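Local coordinates for cytolethal distending toxin protein B (Haemophilus ducreyi, PDB 1SR4) that forms the DNase I-like subunit of a bacterial genotoxin, cytolethal distending toxin, and probably acts as a nuclease that damages DNA in the host cell, at residues B[111-115]-B[149-154]; B[194-200]-B[227-231]; B[128-134]-B[169-173]. All blocks are in the same frame, centred on the assembly; numbering follows the deposited sequence.

Interaction 1. Residues B[111-115]-B[149-154]; sequences IVHSD and SLIRNI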
loop_
_atom_site.group_PDB
_atom_site.type_symbol
_atom_site.label_atom_id
_atom_site.label_comp_id
_atom_site.label_asym_id
_atom_site.label_seq_id
_atom_site.Cartn_x
_atom_site.Cartn_y
_atom_site.Cartn_z
ATOM N N ILE B 111 -25.699 4.788 -6.111
ATOM C CA ILE B 111 -25.459 3.415 -6.526
ATOM C C ILE B 111 -25.962 3.382 -7.966
ATOM O O ILE B 111 -27.107 3.745 -8.229
ATOM C CB ILE B 111 -26.253 2.371 -5.686
ATOM C CG1 ILE B 111 -25.636 2.207 -4.294
ATOM C CG2 ILE B 111 -26.229 1.024 -6.379
ATOM C CD1 ILE B 111 -26.017 3.297 -3.324
ATOM N N VAL B 112 -25.111 2.984 -8.902
ATOM C CA VAL B 112 -25.519 2.926 -10.301
ATOM C C VAL B 112 -25.228 1.548 -10.880
ATOM O O VAL B 112 -24.099 1.048 -10.793
ATOM C CB VAL B 112 -24.795 3.998 -11.139
ATOM C CG1 VAL B 112 -25.297 3.982 -12.581
ATOM C CG2 VAL B 112 -25.042 5.367 -10.534
ATOM N N HIS B 113 -26.261 0.926 -11.448
ATOM C CA HIS B 113 -26.121 -0.396 -12.043
ATOM C C HIS B 113 -25.777 -0.308 -13.512
ATOM O O HIS B 113 -26.001 0.726 -14.151
ATOM C CB HIS B 113 -27.423 -1.192 -11.891
ATOM C CG HIS B 113 -27.756 -1.535 -10.474
ATOM N ND1 HIS B 113 -28.408 -0.662 -9.630
ATOM C CD2 HIS B 113 -27.476 -2.637 -9.736
ATOM C CE1 HIS B 113 -28.511 -1.210 -8.431
ATOM N NE2 HIS B 113 -27.954 -2.408 -8.468
ATOM N N SER B 114 -25.223 -1.395 -14.044
ATOM C CA SER B 114 -24.899 -1.471 -15.462
ATOM C C SER B 114 -26.160 -2.087 -16.096
ATOM O O SER B 114 -27.152 -2.277 -15.401
ATOM C CB SER B 114 -23.689 -2.374 -15.676
ATOM O OG SER B 114 -23.866 -3.619 -15.014
ATOM N N ASP B 115 -26.121 -2.398 -17.388
ATOM C CA ASP B 115 -27.282 -2.985 -18.063
ATOM C C ASP B 115 -27.703 -4.331 -17.479
ATOM O O ASP B 115 -26.864 -5.145 -17.089
ATOM C CB ASP B 115 -27.011 -3.185 -19.559
ATOM C CG ASP B 115 -27.151 -1.902 -20.365
ATOM O OD1 ASP B 115 -27.709 -0.915 -19.838
ATOM O OD2 ASP B 115 -26.714 -1.890 -21.539
ATOM N N SER B 149 -21.681 -0.071 -20.306
ATOM C CA SER B 149 -23.022 0.347 -19.878
ATOM C C SER B 149 -22.982 0.943 -18.472
ATOM O O SER B 149 -23.801 1.799 -18.130
ATOM C CB SER B 149 -24.043 -0.813 -19.955
ATOM O OG SER B 149 -23.771 -1.854 -19.048
ATOM N N LEU B 150 -22.023 0.518 -17.658
ATOM C CA LEU B 150 -21.896 1.075 -16.308
ATOM C C LEU B 150 -21.504 2.558 -16.436
ATOM O O LEU B 150 -22.116 3.421 -15.815
ATOM C CB LEU B 150 -20.833 0.320 -15.499
ATOM C CG LEU B 150 -20.701 0.699 -14.015
ATOM C CD1 LEU B 150 -22.028 0.477 -13.312
ATOM C CD2 LEU B 150 -19.607 -0.140 -13.352
ATOM N N ILE B 151 -20.495 2.842 -17.256
ATOM C CA ILE B 151 -20.035 4.213 -17.480
ATOM C C ILE B 151 -21.172 5.052 -18.101
ATOM O O ILE B 151 -21.426 6.182 -17.676
ATOM C CB ILE B 151 -18.800 4.242 -18.436
ATOM C CG1 ILE B 151 -17.637 3.438 -17.828
ATOM C CG2 ILE B 151 -18.375 5.693 -18.721
ATOM C CD1 ILE B 151 -17.281 3.849 -16.445
ATOM N N ARG B 152 -21.850 4.499 -19.108
ATOM C CA ARG B 152 -22.963 5.201 -19.743
ATOM C C ARG B 152 -24.064 5.534 -18.736
ATOM O O ARG B 152 -24.586 6.655 -18.727
ATOM C CB ARG B 152 -23.546 4.371 -20.899
ATOM C CG ARG B 152 -24.836 4.970 -21.494
ATOM C CD ARG B 152 -25.392 4.130 -22.643
ATOM N NE ARG B 152 -25.520 2.720 -22.278
ATOM C CZ ARG B 152 -26.317 2.263 -21.316
ATOM N NH1 ARG B 152 -27.065 3.106 -20.621
ATOM N NH2 ARG B 152 -26.354 0.966 -21.037
ATOM N N ASN B 153 -24.428 4.584 -17.878
ATOM C CA ASN B 153 -25.482 4.859 -16.907
ATOM C C ASN B 153 -25.045 5.932 -15.910
ATOM O O ASN B 153 -25.859 6.741 -15.464
ATOM C CB ASN B 153 -25.907 3.587 -16.169
ATOM C CG ASN B 153 -26.740 2.657 -17.043
ATOM O OD1 ASN B 153 -27.204 3.050 -18.108
ATOM N ND2 ASN B 153 -26.942 1.427 -16.587
ATOM N N ILE B 154 -23.766 5.942 -15.550
ATOM C CA ILE B 154 -23.273 6.961 -14.629
ATOM C C ILE B 154 -23.387 8.310 -15.340
ATOM O O ILE B 154 -23.853 9.290 -14.762
ATOM C CB ILE B 154 -21.797 6.692 -14.221
ATOM C CG1 ILE B 154 -21.737 5.462 -13.298
ATOM C CG2 ILE B 154 -21.199 7.927 -13.537
ATOM C CD1 ILE B 154 -20.331 5.002 -12.974
#
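Ser149 opens the helical side of this contact: its OG accepts a nearly straight hydrogen bond from Asp115 N (2.9 Å) and lies 3.4 Å from Ser114 CB, so the chain leaving strand 108-112 is held where it passes the helix. At Leu150 the two backbones come closest, with its CA 4.0 Å from that of Ser114. Leu150 CD1 packs against the loop backbone, 3.3 Å from Val112 O and 3.8 Å from His113 C. Helix 147-159 belongs to the DNase I-like fold and covers one face of a mixed sheet in which strand 108-112 lies at the border; Ile151 faces away from segment 111-115, onto Val174 of strand 171-175. Arg152 starts out extended, then bends at chi3 (p), so that NH2 meets Asp115 OD1 at 2.6 Å in a salt bridge at the guanidinium edge. Asn153 points its CB at the loop, and its ND2 donates to His113 O (2.7 Å, 175°), using a carbonyl beyond the end of the strand, while its CB rests 3.7 Å from Val112 CG1. With Ile154 the contact turns wholly apolar: its CG1 lies 3.9 Å from Val112 CG1, and both side chains also pack on Phe135.

Interaction 2. Residues B[194-200]-B[227-231]; sequences AVSENTI and RREQA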
loop_
_atom_site.group_PDB
_atom_site.type_symbol
_atom_site.label_atom_id
_atom_site.label_comp_id
_atom_site.label_asym_id
_atom_site.label_seq_id
_atom_site.Cartn_x
_atom_site.Cartn_y
_atom_site.Cartn_z
ATOM N N ALA B 194 -21.558 10.375 -27.037
ATOM C CA ALA B 194 -21.674 11.412 -26.019
ATOM C C ALA B 194 -20.877 11.096 -24.748
ATOM O O ALA B 194 -20.313 11.988 -24.115
ATOM C CB ALA B 194 -23.145 11.654 -25.672
ATOM N N VAL B 195 -20.829 9.828 -24.378
ATOM C CA VAL B 195 -20.096 9.428 -23.188
ATOM C C VAL B 195 -18.605 9.548 -23.460
ATOM O O VAL B 195 -17.851 10.158 -22.685
ATOM C CB VAL B 195 -20.421 7.970 -22.807
ATOM C CG1 VAL B 195 -19.554 7.536 -21.631
ATOM C CG2 VAL B 195 -21.891 7.846 -22.457
ATOM N N SER B 196 -18.201 8.959 -24.577
ATOM C CA SER B 196 -16.819 8.943 -25.023
ATOM C C SER B 196 -16.235 10.349 -25.136
ATOM O O SER B 196 -15.090 10.594 -24.754
ATOM C CB SER B 196 -16.753 8.233 -26.377
ATOM O OG SER B 196 -15.434 8.155 -26.887
ATOM N N GLU B 197 -17.023 11.283 -25.648
ATOM C CA GLU B 197 -16.535 12.645 -25.815
ATOM C C GLU B 197 -16.554 13.464 -24.523
ATOM O O GLU B 197 -15.891 14.490 -24.417
ATOM C CB GLU B 197 -17.339 13.348 -26.916
ATOM C CG GLU B 197 -17.264 12.611 -28.259
ATOM C CD GLU B 197 -17.882 13.390 -29.411
ATOM O OE1 GLU B 197 -18.641 14.352 -29.141
ATOM O OE2 GLU B 197 -17.609 13.025 -30.582
ATOM N N ASN B 198 -17.296 13.007 -23.527
ATOM C CA ASN B 198 -17.350 13.749 -22.272
ATOM C C ASN B 198 -16.525 13.112 -21.162
ATOM O O ASN B 198 -16.616 13.523 -20.009
ATOM C CB ASN B 198 -18.802 13.899 -21.828
ATOM C CG ASN B 198 -19.543 14.947 -22.627
ATOM O OD1 ASN B 198 -19.223 16.131 -22.553
ATOM N ND2 ASN B 198 -20.534 14.521 -23.400
ATOM N N THR B 199 -15.714 12.117 -21.505
ATOM C CA THR B 199 -14.890 11.448 -20.494
ATOM C C THR B 199 -13.459 11.252 -20.938
ATOM O O THR B 199 -13.140 11.349 -22.121
ATOM C CB THR B 199 -15.422 10.044 -20.154
ATOM O OG1 THR B 199 -15.447 9.255 -21.352
ATOM C CG2 THR B 199 -16.812 10.127 -19.545
ATOM N N ILE B 200 -12.593 10.959 -19.976
ATOM C CA ILE B 200 -11.203 10.720 -20.293
ATOM C C ILE B 200 -10.696 9.626 -19.360
ATOM O O ILE B 200 -10.921 9.680 -18.151
ATOM C CB ILE B 200 -10.376 12.039 -20.156
ATOM C CG1 ILE B 200 -8.982 11.865 -20.769
ATOM C CG2 ILE B 200 -10.360 12.504 -18.706
ATOM C CD1 ILE B 200 -8.011 11.200 -19.909
ATOM N N ARG B 227 -16.982 19.233 -24.114
ATOM C CA ARG B 227 -16.962 17.973 -24.833
ATOM C C ARG B 227 -15.726 17.952 -25.724
ATOM O O ARG B 227 -15.320 18.987 -26.252
ATOM C CB ARG B 227 -18.219 17.824 -25.699
ATOM C CG ARG B 227 -18.210 16.575 -26.578
ATOM C CD ARG B 227 -19.521 16.375 -27.326
ATOM N NE ARG B 227 -20.667 16.367 -26.420
ATOM C CZ ARG B 227 -21.778 15.663 -26.619
ATOM N NH1 ARG B 227 -22.768 15.725 -25.737
ATOM N NH2 ARG B 227 -21.895 14.887 -27.691
ATOM N N ARG B 228 -15.127 16.770 -25.864
ATOM C CA ARG B 228 -13.951 16.565 -26.694
ATOM C C ARG B 228 -12.685 17.232 -26.162
ATOM O O ARG B 228 -11.624 17.117 -26.769
ATOM C CB ARG B 228 -14.244 17.048 -28.124
ATOM C CG ARG B 228 -15.376 16.267 -28.807
ATOM C CD ARG B 228 -16.130 17.101 -29.836
ATOM N NE ARG B 228 -15.281 17.559 -30.932
ATOM C CZ ARG B 228 -14.627 16.752 -31.764
ATOM N NH1 ARG B 228 -14.724 15.434 -31.623
ATOM N NH2 ARG B 228 -13.880 17.263 -32.745
ATOM N N GLU B 229 -12.785 17.905 -25.019
ATOM C CA GLU B 229 -11.626 18.593 -24.450
ATOM C C GLU B 229 -11.187 18.040 -23.086
ATOM O O GLU B 229 -10.367 18.653 -22.398
ATOM C CB GLU B 229 -11.945 20.083 -24.310
ATOM C CG GLU B 229 -12.445 20.725 -25.598
ATOM C CD GLU B 229 -11.324 21.292 -26.444
ATOM O OE1 GLU B 229 -10.178 20.825 -26.288
ATOM O OE2 GLU B 229 -11.590 22.199 -27.271
ATOM N N GLN B 230 -11.721 16.885 -22.700
ATOM C CA GLN B 230 -11.379 16.287 -21.405
ATOM C C GLN B 230 -9.884 15.943 -21.266
ATOM O O GLN B 230 -9.344 15.890 -20.154
ATOM C CB GLN B 230 -12.230 15.041 -21.189
ATOM C CG GLN B 230 -13.739 15.320 -21.138
ATOM C CD GLN B 230 -14.148 16.019 -19.865
ATOM O OE1 GLN B 230 -13.699 15.656 -18.783
ATOM N NE2 GLN B 230 -14.998 17.026 -19.981
ATOM N N ALA B 231 -9.205 15.735 -22.390
ATOM C CA ALA B 231 -7.787 15.403 -22.342
ATOM C C ALA B 231 -6.956 16.566 -21.778
ATOM O O ALA B 231 -5.755 16.433 -21.580
ATOM C CB ALA B 231 -7.289 15.005 -23.726
HETATM O O HOH W 1 -13.043 14.540 -24.490
#
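The firmest link is between main chains: Arg228 N donates to Glu197 O at 2.8 Å with an angle of 170°. Glu197 O also accepts a hydrogen bond from a water (2.8 Å), and this water in turn accepts from Gln230 N at 3.2 Å, bridging the two segments a second time. Around this core lies a looser salt-bridge network in which the carboxylate of Glu197 has an arginine at each oxygen, both at long range: Glu197 OE1, whose place is less certain, is 3.6 Å from Arg227 NH2, and OE2 is 3.9 Å from Arg228 NH1. Within the DNase I-like fold, the contact joins the C-terminal part of helix 193-197 and the chain leading to border strand 200-202 with the loop that connects strands 216-221 and 235-239. Arg228 takes a left-handed backbone conformation (phi 69°) as this loop turns past the helix. Asn198 ND2 donates to Ala194 O (2.6 Å) and sits over one face of the Arg227 guanidinium, 3.4 Å from NH1, without bonding to it. Farther along, Gln230 packs through its aliphatic part, its CB 3.7 Å from Ile200 CB, while its amide oxygen accepts from Asp222 N. Ile200 CG1 also approaches Ala231 CA at 4.1 Å.

Interaction 3. Residues B[128-134]-B[169-173]; sequences RIGTDVF and VYSWM
Strands 132-134 and 171-173 run parallel, axes 4.6 Å apart at 16°. Asp132 pairs with Ser171, Val133 with Trp172 and Phe134 with Met173, at CA-CA distances of 4.8, 4.5 and 5.0 Å. Ser171 N donates to Thr131 O (2.9 Å), Val133 N to Ser171 O (2.8 Å) and Met173 N to Val133 O (2.9 Å). Asp132, Ser171, Phe134 and Met173 project to one face, Val133 and Trp172 to the other. A type II' turn from Ile129 to Asp132, Gly130 at phi 63°, psi -124°, is closed by Ile129 N to Asp132 O (2.8 Å) and Asp132 N to Ile129 O (3.1 Å). Tyr170 (chi1 m, chi2 near 0°) lays its ring along this turn, CD1 4.2 Å from Thr131 CB; beyond it, Tyr170 CD2 packs 4.0 Å from Val133 CG2, placed by chi1 t. Tyr170 OH sits over one face of the Arg128 guanidinium, 3.3 Å from NE but not hydrogen-bonded. Arg128 extends (t, t), then turns at chi3 (p); NH1 donates to Gly130 O (2.9 Å), while NE salt-bridges Glu108. Val133 CB lies 4.0 Å from Trp172 CB; the indole (chi1 p) leads away. Met173 (chi1 -149°, between wells; chi2 t, chi3 t) sets SD at the edge of the Phe134 ring (m, chi2 -88°), 5.5 Å from its centroid, a Met-aromatic contact. The strands are joined by a beta-alpha-beta crossover through helix 147-159, whose Phe158 touches Val133, Tyr170 and Trp172; Phe5 meets Phe134 edge-to-face, and strands 124-129 and 216-221 continue the sheet on either side.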
loop_
_atom_site.group_PDB
_atom_site.type_symbol
_atom_site.label_atom_id
_atom_site.label_comp_id
_atom_site.label_asym_id
_atom_site.label_seq_id
_atom_site.Cartn_x
_atom_site.Cartn_y
_atom_site.Cartn_z
ATOM N N ARG B 128 -20.610 11.740 -3.036
ATOM C CA ARG B 128 -20.454 13.094 -3.498
ATOM C C ARG B 128 -19.939 13.943 -2.344
ATOM O O ARG B 128 -20.387 13.805 -1.204
ATOM C CB ARG B 128 -21.801 13.649 -3.974
ATOM C CG ARG B 128 -21.754 15.136 -4.284
ATOM C CD ARG B 128 -23.038 15.624 -4.950
ATOM N NE ARG B 128 -24.219 15.687 -4.077
ATOM C CZ ARG B 128 -24.404 16.571 -3.095
ATOM N NH1 ARG B 128 -23.482 17.491 -2.818
ATOM N NH2 ARG B 128 -25.541 16.567 -2.411
ATOM N N ILE B 129 -18.969 14.795 -2.640
ATOM C CA ILE B 129 -18.439 15.737 -1.665
ATOM C C ILE B 129 -18.590 17.043 -2.430
ATOM O O ILE B 129 -17.850 17.298 -3.388
ATOM C CB ILE B 129 -16.931 15.549 -1.359
ATOM C CG1 ILE B 129 -16.650 14.158 -0.780
ATOM C CG2 ILE B 129 -16.483 16.615 -0.352
ATOM C CD1 ILE B 129 -17.415 13.870 0.476
ATOM N N GLY B 130 -19.559 17.861 -2.029
ATOM C CA GLY B 130 -19.768 19.115 -2.732
ATOM C C GLY B 130 -20.177 18.846 -4.172
ATOM O O GLY B 130 -21.158 18.148 -4.422
ATOM N N THR B 131 -19.430 19.390 -5.125
ATOM C CA THR B 131 -19.747 19.197 -6.536
ATOM C C THR B 131 -18.924 18.108 -7.243
ATOM O O THR B 131 -18.890 18.053 -8.475
ATOM C CB THR B 131 -19.569 20.507 -7.306
ATOM O OG1 THR B 131 -18.225 20.977 -7.127
ATOM C CG2 THR B 131 -20.550 21.564 -6.793
ATOM N N ASP B 132 -18.262 17.247 -6.471
ATOM C CA ASP B 132 -17.457 16.167 -7.053
ATOM C C ASP B 132 -17.977 14.814 -6.549
ATOM O O ASP B 132 -18.233 14.635 -5.349
ATOM C CB ASP B 132 -15.988 16.336 -6.666
ATOM C CG ASP B 132 -15.439 17.691 -7.052
ATOM O OD1 ASP B 132 -15.350 17.983 -8.267
ATOM O OD2 ASP B 132 -15.106 18.464 -6.131
ATOM N N VAL B 133 -18.126 13.867 -7.468
ATOM C CA VAL B 133 -18.643 12.549 -7.127
ATOM C C VAL B 133 -17.589 11.503 -7.447
ATOM O O VAL B 133 -17.005 11.516 -8.532
ATOM C CB VAL B 133 -19.932 12.256 -7.918
ATOM C CG1 VAL B 133 -20.628 11.009 -7.354
ATOM C CG2 VAL B 133 -20.863 13.471 -7.838
ATOM N N PHE B 134 -17.363 10.597 -6.495
ATOM C CA PHE B 134 -16.341 9.562 -6.625
ATOM C C PHE B 134 -16.905 8.153 -6.510
ATOM O O PHE B 134 -17.510 7.810 -5.507
ATOM C CB PHE B 134 -15.293 9.785 -5.529
ATOM C CG PHE B 134 -14.689 11.169 -5.530
ATOM C CD1 PHE B 134 -13.561 11.453 -6.304
ATOM C CD2 PHE B 134 -15.234 12.180 -4.742
ATOM C CE1 PHE B 134 -12.980 12.727 -6.292
ATOM C CE2 PHE B 134 -14.668 13.461 -4.712
ATOM C CZ PHE B 134 -13.536 13.738 -5.488
ATOM N N VAL B 169 -23.595 20.400 -13.025
ATOM C CA VAL B 169 -22.313 21.031 -12.766
ATOM C C VAL B 169 -21.388 20.077 -11.991
ATOM O O VAL B 169 -20.294 20.460 -11.587
ATOM C CB VAL B 169 -22.476 22.331 -11.954
ATOM C CG1 VAL B 169 -23.305 23.341 -12.750
ATOM C CG2 VAL B 169 -23.116 22.031 -10.602
ATOM N N TYR B 170 -21.824 18.838 -11.794
ATOM C CA TYR B 170 -21.009 17.883 -11.044
ATOM C C TYR B 170 -19.900 17.244 -11.865
ATOM O O TYR B 170 -20.096 16.887 -13.029
ATOM C CB TYR B 170 -21.866 16.746 -10.485
ATOM C CG TYR B 170 -22.813 17.089 -9.354
ATOM C CD1 TYR B 170 -22.845 18.361 -8.777
ATOM C CD2 TYR B 170 -23.676 16.122 -8.854
ATOM C CE1 TYR B 170 -23.723 18.649 -7.721
ATOM C CE2 TYR B 170 -24.547 16.394 -7.817
ATOM C CZ TYR B 170 -24.568 17.649 -7.253
ATOM O OH TYR B 170 -25.412 17.875 -6.200
ATOM N N SER B 171 -18.732 17.116 -11.253
ATOM C CA SER B 171 -17.624 16.428 -11.884
ATOM C C SER B 171 -17.691 15.043 -11.232
ATOM O O SER B 171 -18.042 14.936 -10.058
ATOM C CB SER B 171 -16.295 17.102 -11.534
ATOM O OG SER B 171 -16.091 18.275 -12.299
ATOM N N TRP B 172 -17.389 13.989 -11.980
ATOM C CA TRP B 172 -17.412 12.643 -11.416
ATOM C C TRP B 172 -16.213 11.830 -11.900
ATOM O O TRP B 172 -15.710 12.048 -13.001
ATOM C CB TRP B 172 -18.719 11.901 -11.736
ATOM C CG TRP B 172 -19.170 11.908 -13.174
ATOM C CD1 TRP B 172 -20.034 12.792 -13.755
ATOM C CD2 TRP B 172 -18.844 10.945 -14.186
ATOM N NE1 TRP B 172 -20.273 12.433 -15.059
ATOM C CE2 TRP B 172 -19.556 11.304 -15.349
ATOM C CE3 TRP B 172 -18.017 9.813 -14.221
ATOM C CZ2 TRP B 172 -19.475 10.573 -16.537
ATOM C CZ3 TRP B 172 -17.934 9.080 -15.410
ATOM C CH2 TRP B 172 -18.661 9.467 -16.548
ATOM N N MET B 173 -15.773 10.901 -11.054
ATOM C CA MET B 173 -14.613 10.054 -11.304
ATOM C C MET B 173 -14.961 8.606 -10.927
ATOM O O MET B 173 -15.378 8.345 -9.805
ATOM C CB MET B 173 -13.486 10.547 -10.408
ATOM C CG MET B 173 -12.113 10.370 -10.931
ATOM S SD MET B 173 -10.948 11.061 -9.738
ATOM C CE MET B 173 -9.553 10.165 -10.188
#

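How the interactions relate
Helix 147-159 is the common element. Its Ile154, which packs on strand 108-112 in interaction 1, also sets CG2 3.8 Å from Trp172 CE3 of interaction 3, and Ile151 CG2 meets Val195 CG1 of interaction 2 at 3.6 Å. Trp172 closes the circle, its CH2 3.6 Å from Thr199 CG2. The centres form a nearly equilateral triangle, about 17 Å from interaction 1 to interaction 2 and about 16 Å for the other two pairs. Interactions 1 and 3 interleave along the chain and share one sheet; interaction 2 follows both in sequence, reaches that sheet at the other edge from strand 108-112, through strand 200-202, and lies farthest from the chain centre, about 20 Å between centres. All three belong to the same sheet-and-helix half of the DNase I-like sandwich.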